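Local atomic coordinates of thiol-disulfide oxidoreductase (Bacteroides thetaiotaomicron, PDB entry 3FW2), a protein that is, through this C-terminal thioredoxin-like domain of the TlpA-like family, probably an oxidoreductase acting on thiols and disulfides. Residues A[59-62]-A[63-67]; A[79-82]-A[83-86]; A[85-88]-A[89-93]; A[140-143]-A[144-148]. All coordinates share one frame; numbering follows the deposited sequence.

Contact 1. Residues A[59-62]-A[63-67]; sequences EIYK and KYKKN
K65, near the C-terminal end of helix 48-64, folds back to lie over the ring of Y61, and its chain can be followed atom by atom. CB starts close to the backbone, 3.1 Å from Y61 O, and also stands over one face of the ring. It is a CH-pi contact, with K65 CB 4.0 Å from the centroid of the Y61 ring and 21° off the ring normal. CG, set between its own backbone N and carbonyl carbon (chi1 53°), passes by Y61 O and more loosely by K62 O. At CD the chain bends, and this turn brings CE to the far rim, 3.5 Å from Y61 CE2. The tip follows, NZ lying 3.4 Å from Y61 CE2. Lysine suits this partly exposed ring: its methylenes can lie on the aromatic face while the ammonium ends at the rim. One residue earlier, I60 and Y64 meet at an angle, I60 CG2 approaching Y64 CD2 at 3.9 Å. Their backbones are tied by Y64 N to I60 O at 2.8 Å, and the same NH also makes a weak bond to Y61 O. Helix 48-64 is the connection of a beta-alpha-beta unit between strands 35-41 and 70-76. I60 and Y61 reach M72 and Y64 reaches I70 on strand 70-76, while I60 touches L139, and Y64 touches I143 and V147, of helix 136-149.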
# COMPACT_ATOMS: atom_id res chain seq x y z
N GLU A 59 7.09 20.96 -8.18
CA GLU A 59 8.00 22.10 -8.08
C GLU A 59 9.42 21.75 -8.46
O GLU A 59 10.09 22.53 -9.13
CB GLU A 59 8.00 22.72 -6.70
CG GLU A 59 6.78 23.52 -6.45
CD GLU A 59 6.91 24.94 -7.01
OE1 GLU A 59 6.59 25.19 -8.20
OE2 GLU A 59 7.33 25.83 -6.22
N ILE A 60 9.89 20.58 -8.03
CA ILE A 60 11.21 20.11 -8.43
C ILE A 60 11.30 19.92 -9.95
O ILE A 60 12.26 20.33 -10.56
CB ILE A 60 11.58 18.83 -7.62
CG1 ILE A 60 11.75 19.25 -6.14
CG2 ILE A 60 12.81 18.14 -8.19
CD1 ILE A 60 11.45 18.21 -5.08
N TYR A 61 10.29 19.31 -10.54
CA TYR A 61 10.31 19.02 -11.98
C TYR A 61 10.31 20.36 -12.72
O TYR A 61 11.04 20.52 -13.72
CB TYR A 61 9.07 18.19 -12.35
CG TYR A 61 8.91 17.97 -13.84
CD1 TYR A 61 9.78 17.14 -14.52
CD2 TYR A 61 7.89 18.58 -14.55
CE1 TYR A 61 9.64 16.91 -15.89
CE2 TYR A 61 7.76 18.36 -15.95
CZ TYR A 61 8.65 17.51 -16.58
OH TYR A 61 8.58 17.27 -17.96
N LYS A 62 9.50 21.30 -12.25
CA LYS A 62 9.41 22.59 -12.95
C LYS A 62 10.78 23.25 -12.98
O LYS A 62 11.16 23.83 -14.01
CB LYS A 62 8.35 23.49 -12.33
CG LYS A 62 8.16 24.81 -13.04
CD LYS A 62 6.74 25.37 -12.85
CE LYS A 62 6.74 26.89 -12.81
NZ LYS A 62 5.37 27.51 -12.72
N LYS A 63 11.52 23.15 -11.89
CA LYS A 63 12.83 23.78 -11.77
C LYS A 63 13.93 23.00 -12.47
O LYS A 63 14.87 23.60 -13.01
CB LYS A 63 13.18 23.94 -10.28
CG LYS A 63 14.46 24.70 -10.01
CD LYS A 63 14.59 25.14 -8.56
CE LYS A 63 15.73 26.16 -8.46
NZ LYS A 63 16.28 26.24 -7.07
N TYR A 64 13.84 21.66 -12.51
CA TYR A 64 14.96 20.83 -12.96
C TYR A 64 14.72 19.96 -14.17
O TYR A 64 15.49 19.01 -14.41
CB TYR A 64 15.47 19.95 -11.81
CG TYR A 64 15.99 20.72 -10.63
CD1 TYR A 64 17.24 21.32 -10.67
CD2 TYR A 64 15.24 20.86 -9.46
CE1 TYR A 64 17.72 22.04 -9.58
CE2 TYR A 64 15.72 21.59 -8.37
CZ TYR A 64 16.98 22.16 -8.43
OH TYR A 64 17.50 22.86 -7.36
N LYS A 65 13.67 20.26 -14.94
CA LYS A 65 13.30 19.39 -16.04
C LYS A 65 14.33 19.31 -17.18
O LYS A 65 14.33 18.35 -17.95
CB LYS A 65 11.92 19.76 -16.61
CG LYS A 65 11.74 21.20 -17.01
CD LYS A 65 10.42 21.37 -17.77
CE LYS A 65 9.23 21.43 -16.83
NZ LYS A 65 7.90 21.39 -17.55
N LYS A 66 15.18 20.30 -17.29
CA LYS A 66 16.13 20.30 -18.37
C LYS A 66 17.52 20.42 -17.77
O LYS A 66 18.26 21.32 -18.10
CB LYS A 66 15.77 21.45 -19.34
CG LYS A 66 16.58 21.50 -20.59
CD LYS A 66 15.73 22.00 -21.82
CE LYS A 66 15.25 23.42 -21.67
NZ LYS A 66 14.51 23.92 -22.92
N ASN A 67 17.88 19.49 -16.89
CA ASN A 67 19.09 19.60 -16.07
C ASN A 67 20.00 18.42 -16.32
O ASN A 67 19.52 17.30 -16.45
CB ASN A 67 18.73 19.64 -14.57
CG ASN A 67 19.88 20.03 -13.71
OD1 ASN A 67 20.65 19.19 -13.28
ND2 ASN A 67 20.05 21.34 -13.48

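Contact 2. Residues A[79-82]-A[83-86]; sequences VDKQ and QWKD
Between D80 and D86 the chain enters helix 81-90, and W84 N, K85 N and D86 N donate in turn to D80 O, K81 O and Q82 O, bonds from i to i-4. D80 is the N-cap: its OD2 accepts from Q83 N at 2.8 Å in a fairly straight bond, through the lone pair facing away from OD1. CG lies anti to the backbone N of D80 (chi1 -175°), which swings the carboxylate forward over the first turn. There the Q83 amide stacks on it, the two planes 18° apart, and Q83 NE2 comes 3.3 Å from D80 CG. A short acidic chain suits an N-cap because it can accept from an amide NH that has no carbonyl one turn before it. One turn on, Q82 NE2 donates to D86 OD1 at 2.9 Å in a nearly straight bond. The acceptor lies in the amide plane of Q82, but the donor stands above the D86 carboxylate, 45° out of its plane. K81 and K85 run alongside each other, pointing the same way, with K81 CE 3.9 Å from K85 CE. W84 turns inward, its ring meeting W41 of strand 35-41. The charge of D80 probably interacts favourably with the positive end of the helix dipole; D86, farther along, is held instead by the Q82 amide. The close ammonium groups of K81 and K85 probably repel one another mildly.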
# COMPACT_ATOMS: atom_id res chain seq x y z
N VAL A 79 -2.76 -1.24 -9.93
CA VAL A 79 -3.07 -2.52 -10.60
C VAL A 79 -3.88 -2.34 -11.85
O VAL A 79 -3.95 -3.26 -12.69
CB VAL A 79 -3.83 -3.45 -9.67
CG1 VAL A 79 -2.84 -3.93 -8.52
CG2 VAL A 79 -5.11 -2.79 -9.19
N ASP A 80 -4.46 -1.16 -12.03
CA ASP A 80 -5.37 -0.85 -13.14
C ASP A 80 -4.71 0.20 -14.06
O ASP A 80 -4.42 1.35 -13.65
CB ASP A 80 -6.69 -0.34 -12.62
CG ASP A 80 -7.74 -0.11 -13.75
OD1 ASP A 80 -8.66 -0.94 -13.88
OD2 ASP A 80 -7.68 0.89 -14.46
N LYS A 81 -4.45 -0.20 -15.31
CA LYS A 81 -3.72 0.67 -16.19
C LYS A 81 -4.45 1.99 -16.51
O LYS A 81 -3.81 3.07 -16.55
CB LYS A 81 -3.42 -0.10 -17.45
CG LYS A 81 -2.72 0.63 -18.51
CD LYS A 81 -2.58 -0.33 -19.70
CE LYS A 81 -1.40 0.01 -20.51
NZ LYS A 81 -1.17 -1.05 -21.57
N GLN A 82 -5.76 1.93 -16.70
CA GLN A 82 -6.52 3.12 -17.03
C GLN A 82 -6.60 4.07 -15.86
O GLN A 82 -6.44 5.28 -16.05
CB GLN A 82 -7.95 2.84 -17.54
CG GLN A 82 -8.53 4.09 -18.22
CD GLN A 82 -7.69 4.53 -19.43
OE1 GLN A 82 -7.45 3.73 -20.32
NE2 GLN A 82 -7.18 5.77 -19.43
N GLN A 83 -6.74 3.55 -14.64
CA GLN A 83 -6.73 4.40 -13.46
C GLN A 83 -5.38 5.10 -13.30
O GLN A 83 -5.33 6.30 -12.91
CB GLN A 83 -7.13 3.64 -12.21
CG GLN A 83 -8.57 3.28 -12.26
CD GLN A 83 -8.93 2.23 -11.27
OE1 GLN A 83 -8.37 2.18 -10.18
NE2 GLN A 83 -9.88 1.37 -11.64
N TRP A 84 -4.30 4.37 -13.60
CA TRP A 84 -2.95 4.89 -13.55
C TRP A 84 -2.77 6.02 -14.56
O TRP A 84 -2.35 7.14 -14.22
CB TRP A 84 -1.94 3.76 -13.82
CG TRP A 84 -0.53 4.16 -13.93
CD1 TRP A 84 0.22 4.83 -13.03
CD2 TRP A 84 0.30 3.91 -15.05
NE1 TRP A 84 1.50 5.00 -13.51
CE2 TRP A 84 1.57 4.44 -14.76
CE3 TRP A 84 0.08 3.28 -16.28
CZ2 TRP A 84 2.63 4.34 -15.62
CZ3 TRP A 84 1.16 3.18 -17.16
CH2 TRP A 84 2.42 3.69 -16.82
N LYS A 85 -3.13 5.78 -15.81
CA LYS A 85 -3.01 6.81 -16.82
C LYS A 85 -3.91 8.02 -16.53
O LYS A 85 -3.53 9.17 -16.82
CB LYS A 85 -3.38 6.26 -18.22
CG LYS A 85 -2.34 5.27 -18.74
CD LYS A 85 -2.73 4.73 -20.14
CE LYS A 85 -1.59 3.91 -20.73
NZ LYS A 85 -1.81 3.58 -22.19
N ASP A 86 -5.10 7.76 -16.03
CA ASP A 86 -6.02 8.88 -15.74
C ASP A 86 -5.39 9.81 -14.68
O ASP A 86 -5.53 11.04 -14.79
CB ASP A 86 -7.35 8.37 -15.21
CG ASP A 86 -8.21 7.73 -16.30
OD1 ASP A 86 -7.94 7.84 -17.53
OD2 ASP A 86 -9.21 7.10 -15.91

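Contact 3. Residues A[85-88]-A[89-93]; sequences KDAI and KRDTL
A87 O accepts the shortest polar bond here, from D91 N at 2.8 Å, as the chain reaches the end of helix 81-90. CB of D91 also lies against this carbonyl, 3.1 Å from A87 O. The next carbonyl, I88 O, serves the turn that follows: L93 N donates to it at 3.0 Å, lying in the carbonyl plane on a lone pair. Inside that bond T92 N returns to K89 O at 3.3 Å. These two bonds, with the positive phi of T92 (48°), make a Schellman motif, in which the chain leaves the helix and turns back over its end. T92 thus takes the left-handed conformation that reverses the chain, one that beta-branched residues adopt less readily than most. L93 seals the turn with apolar contacts, its CB 4.3 Å from I88 CG2 and its CD1 against I88 CA. This places a leucine beneath the last turn, where it also reaches W41 and N54. R90 lies back along the helix: bent at CD (chi3 67°), it sets one guanidinium face over A87 CA, and NH1 comes to 3.6 Å from D86 CB. A small alanine leaves room for this flat group, and its own CB meets R90 NH2. Within the turn, D91 O accepts a bond from R58 NE of helix 48-64, which probably helps offset the partial negative charge of the helix end.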
# COMPACT_ATOMS: atom_id res chain seq x y z
N LYS A 85 -3.13 5.78 -15.81
CA LYS A 85 -3.01 6.81 -16.82
C LYS A 85 -3.91 8.02 -16.53
O LYS A 85 -3.53 9.17 -16.82
CB LYS A 85 -3.38 6.26 -18.22
CG LYS A 85 -2.34 5.27 -18.74
CD LYS A 85 -2.73 4.73 -20.14
CE LYS A 85 -1.59 3.91 -20.73
NZ LYS A 85 -1.81 3.58 -22.19
N ASP A 86 -5.10 7.76 -16.03
CA ASP A 86 -6.02 8.88 -15.74
C ASP A 86 -5.39 9.81 -14.68
O ASP A 86 -5.53 11.04 -14.79
CB ASP A 86 -7.35 8.37 -15.21
CG ASP A 86 -8.21 7.73 -16.30
OD1 ASP A 86 -7.94 7.84 -17.53
OD2 ASP A 86 -9.21 7.10 -15.91
N ALA A 87 -4.79 9.21 -13.65
CA ALA A 87 -4.12 9.99 -12.58
C ALA A 87 -2.95 10.78 -13.11
O ALA A 87 -2.74 11.98 -12.74
CB ALA A 87 -3.71 9.04 -11.41
N ILE A 88 -2.16 10.18 -13.97
CA ILE A 88 -1.00 10.90 -14.57
C ILE A 88 -1.49 12.20 -15.21
O ILE A 88 -0.89 13.27 -15.06
CB ILE A 88 -0.27 10.00 -15.57
CG1 ILE A 88 0.44 8.86 -14.85
CG2 ILE A 88 0.75 10.78 -16.37
CD1 ILE A 88 0.96 7.82 -15.79
N LYS A 89 -2.59 12.10 -15.94
CA LYS A 89 -3.15 13.24 -16.62
C LYS A 89 -3.71 14.29 -15.66
O LYS A 89 -3.33 15.47 -15.71
CB LYS A 89 -4.22 12.76 -17.61
CG LYS A 89 -4.83 13.88 -18.46
CD LYS A 89 -5.80 13.25 -19.49
CE LYS A 89 -6.25 14.27 -20.53
NZ LYS A 89 -7.17 15.21 -19.90
N ARG A 90 -4.61 13.87 -14.79
CA ARG A 90 -5.27 14.75 -13.81
C ARG A 90 -4.30 15.44 -12.85
O ARG A 90 -4.45 16.65 -12.53
CB ARG A 90 -6.20 13.85 -12.99
CG ARG A 90 -7.19 14.47 -12.17
CD ARG A 90 -8.28 13.44 -11.91
NE ARG A 90 -7.77 12.34 -11.09
CZ ARG A 90 -7.76 11.05 -11.42
NH1 ARG A 90 -8.29 10.60 -12.54
NH2 ARG A 90 -7.24 10.18 -10.58
N ASP A 91 -3.35 14.65 -12.37
CA ASP A 91 -2.36 15.14 -11.41
C ASP A 91 -1.11 15.81 -12.05
O ASP A 91 -0.16 16.16 -11.33
CB ASP A 91 -1.92 13.98 -10.48
CG ASP A 91 -3.06 13.42 -9.62
OD1 ASP A 91 -4.15 14.02 -9.49
OD2 ASP A 91 -2.88 12.31 -9.05
N THR A 92 -1.10 15.92 -13.38
CA THR A 92 0.02 16.49 -14.15
C THR A 92 1.40 15.93 -13.71
O THR A 92 2.35 16.67 -13.41
CB THR A 92 -0.02 18.04 -14.14
OG1 THR A 92 0.24 18.57 -12.84
CG2 THR A 92 -1.38 18.58 -14.63
N LEU A 93 1.46 14.61 -13.69
CA LEU A 93 2.69 13.86 -13.30
C LEU A 93 3.54 13.73 -14.57
O LEU A 93 3.56 12.67 -15.23
CB LEU A 93 2.28 12.51 -12.73
CG LEU A 93 1.29 12.56 -11.54
CD1 LEU A 93 0.92 11.16 -11.06
CD2 LEU A 93 1.80 13.41 -10.35

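Contact 4. Residues A[140-143]-A[144-148]; sequences KKKI and ENIVE
I143 and V147, one turn apart, put their CG2 methyls 4.3 Å from each other, and I143 CD1 lies 4.4 Å from I146 CD1. These branched chains form the apolar side of helix 136-149. V147 CG2 also rests 3.4 Å from I143 O, which accepts nearly straight from V147 N at 3.0 Å. On another side K141, in one of its two conformers, reaches forward over the following turn. Its CG is anti to the backbone N (chi1 180°), and two further bends tentatively carry CD to 3.6 Å from N145 OD1 and 4.0 Å from E144 OE1. E144 itself runs extended past the carbonyl of the preceding turn, with CG 3.2 Å from K140 O. The regular helical backbone positions these groups, E144 N, N145 N and I146 N bonding to K140 O, K141 O and K142 O. Farther out, I143 and I146 lie on L122 of strand 119-123, I143 and V147 on I70 of strand 70-76 and on Y64. Beta-branched isoleucine and valine, stiff and broad, suit the side facing the sheet and Y64, where I143 and I146 are buried; long charged chains suit the outer one. In that conformer K141 NZ stays 4.4 Å from E144 OE1, beyond a salt bridge, so any attraction is probably modest; E144 also faces K63 of helix 48-64 in a weak, long ion pair, and K140 pairs with E137.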
# COMPACT_ATOMS: atom_id res chain seq x y z
N LYS A 140 14.60 19.74 -1.12
CA LYS A 140 15.06 20.86 -1.92
C LYS A 140 16.58 21.06 -1.87
O LYS A 140 17.27 21.16 -2.92
CB LYS A 140 14.31 22.13 -1.59
CG LYS A 140 12.80 22.15 -1.90
CD LYS A 140 12.31 23.59 -1.72
CE LYS A 140 11.05 23.77 -0.92
NZ LYS A 140 10.92 25.24 -0.61
N LYS A 141 17.11 21.01 -0.67
CA LYS A 141 18.52 21.23 -0.45
C LYS A 141 19.38 20.11 -1.02
O LYS A 141 20.43 20.36 -1.61
CB LYS A 141 18.79 21.36 1.06
CG LYS A 141 20.26 21.58 1.38
CD LYS A 141 20.85 22.80 0.66
CE LYS A 141 20.81 24.08 1.48
NZ LYS A 141 21.92 24.96 1.06
N LYS A 142 18.93 18.87 -0.88
CA LYS A 142 19.72 17.76 -1.39
C LYS A 142 19.82 17.82 -2.92
O LYS A 142 20.93 17.62 -3.47
CB LYS A 142 19.14 16.44 -0.99
CG LYS A 142 20.08 15.27 -1.31
CD LYS A 142 21.30 15.23 -0.37
CE LYS A 142 21.95 13.83 -0.40
NZ LYS A 142 23.24 13.77 0.35
N ILE A 143 18.72 18.16 -3.59
CA ILE A 143 18.72 18.30 -5.05
C ILE A 143 19.57 19.49 -5.46
O ILE A 143 20.45 19.39 -6.35
CB ILE A 143 17.32 18.43 -5.68
CG1 ILE A 143 16.42 17.24 -5.30
CG2 ILE A 143 17.41 18.63 -7.22
CD1 ILE A 143 16.99 15.87 -5.53
N GLU A 144 19.39 20.62 -4.79
CA GLU A 144 20.30 21.75 -5.03
C GLU A 144 21.76 21.35 -4.91
O GLU A 144 22.58 21.76 -5.77
CB GLU A 144 20.02 22.91 -4.09
CG GLU A 144 18.75 23.59 -4.37
CD GLU A 144 18.35 24.62 -3.29
OE1 GLU A 144 19.14 24.83 -2.33
OE2 GLU A 144 17.23 25.19 -3.40
N ASN A 145 22.13 20.60 -3.87
CA ASN A 145 23.52 20.14 -3.70
C ASN A 145 24.05 19.26 -4.83
O ASN A 145 25.20 19.43 -5.29
CB ASN A 145 23.74 19.43 -2.38
CG ASN A 145 23.64 20.36 -1.18
OD1 ASN A 145 23.66 21.60 -1.31
ND2 ASN A 145 23.56 19.77 0.02
N ILE A 146 23.22 18.34 -5.28
CA ILE A 146 23.55 17.48 -6.41
C ILE A 146 23.82 18.29 -7.65
O ILE A 146 24.82 18.05 -8.33
CB ILE A 146 22.43 16.47 -6.67
CG1 ILE A 146 22.45 15.40 -5.59
CG2 ILE A 146 22.60 15.78 -8.05
CD1 ILE A 146 21.16 14.56 -5.57
N VAL A 147 22.93 19.23 -7.94
CA VAL A 147 23.09 20.13 -9.09
C VAL A 147 24.38 20.97 -8.97
O VAL A 147 25.12 21.13 -9.94
CB VAL A 147 21.83 21.03 -9.26
CG1 VAL A 147 22.06 22.08 -10.32
CG2 VAL A 147 20.64 20.13 -9.65
N GLU A 148 24.67 21.47 -7.79
CA GLU A 148 25.89 22.25 -7.54
C GLU A 148 27.15 21.39 -7.69
O GLU A 148 28.19 21.86 -8.19
CB GLU A 148 25.85 22.85 -6.14
CG GLU A 148 27.15 23.52 -5.65
CD GLU A 148 27.01 23.95 -4.19
OE1 GLU A 148 28.03 24.07 -3.47
OE2 GLU A 148 25.87 24.15 -3.76

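In the fold
The four contacts are local ones along three helices of a thioredoxin-like domain. Contacts 2 and 3 share K85 and D86 and together span helix 81-90, from the aspartate cap at its start to the Schellman turn at its end. Contacts 1 and 4 lie on different helices, 48-64 and 136-149, yet touch: Y64 bridges the two, its OH 3.3 Å from E144 CG. Contacts 2 and 4 sit on opposite sides of the chain's centre, their centres about 32 Å apart. Contacts 1 and 2 are largely surface, marked by lysine-ring packing and polar capping respectively; 3 and 4 are partly buried and add aliphatic side chains to their helical bonding.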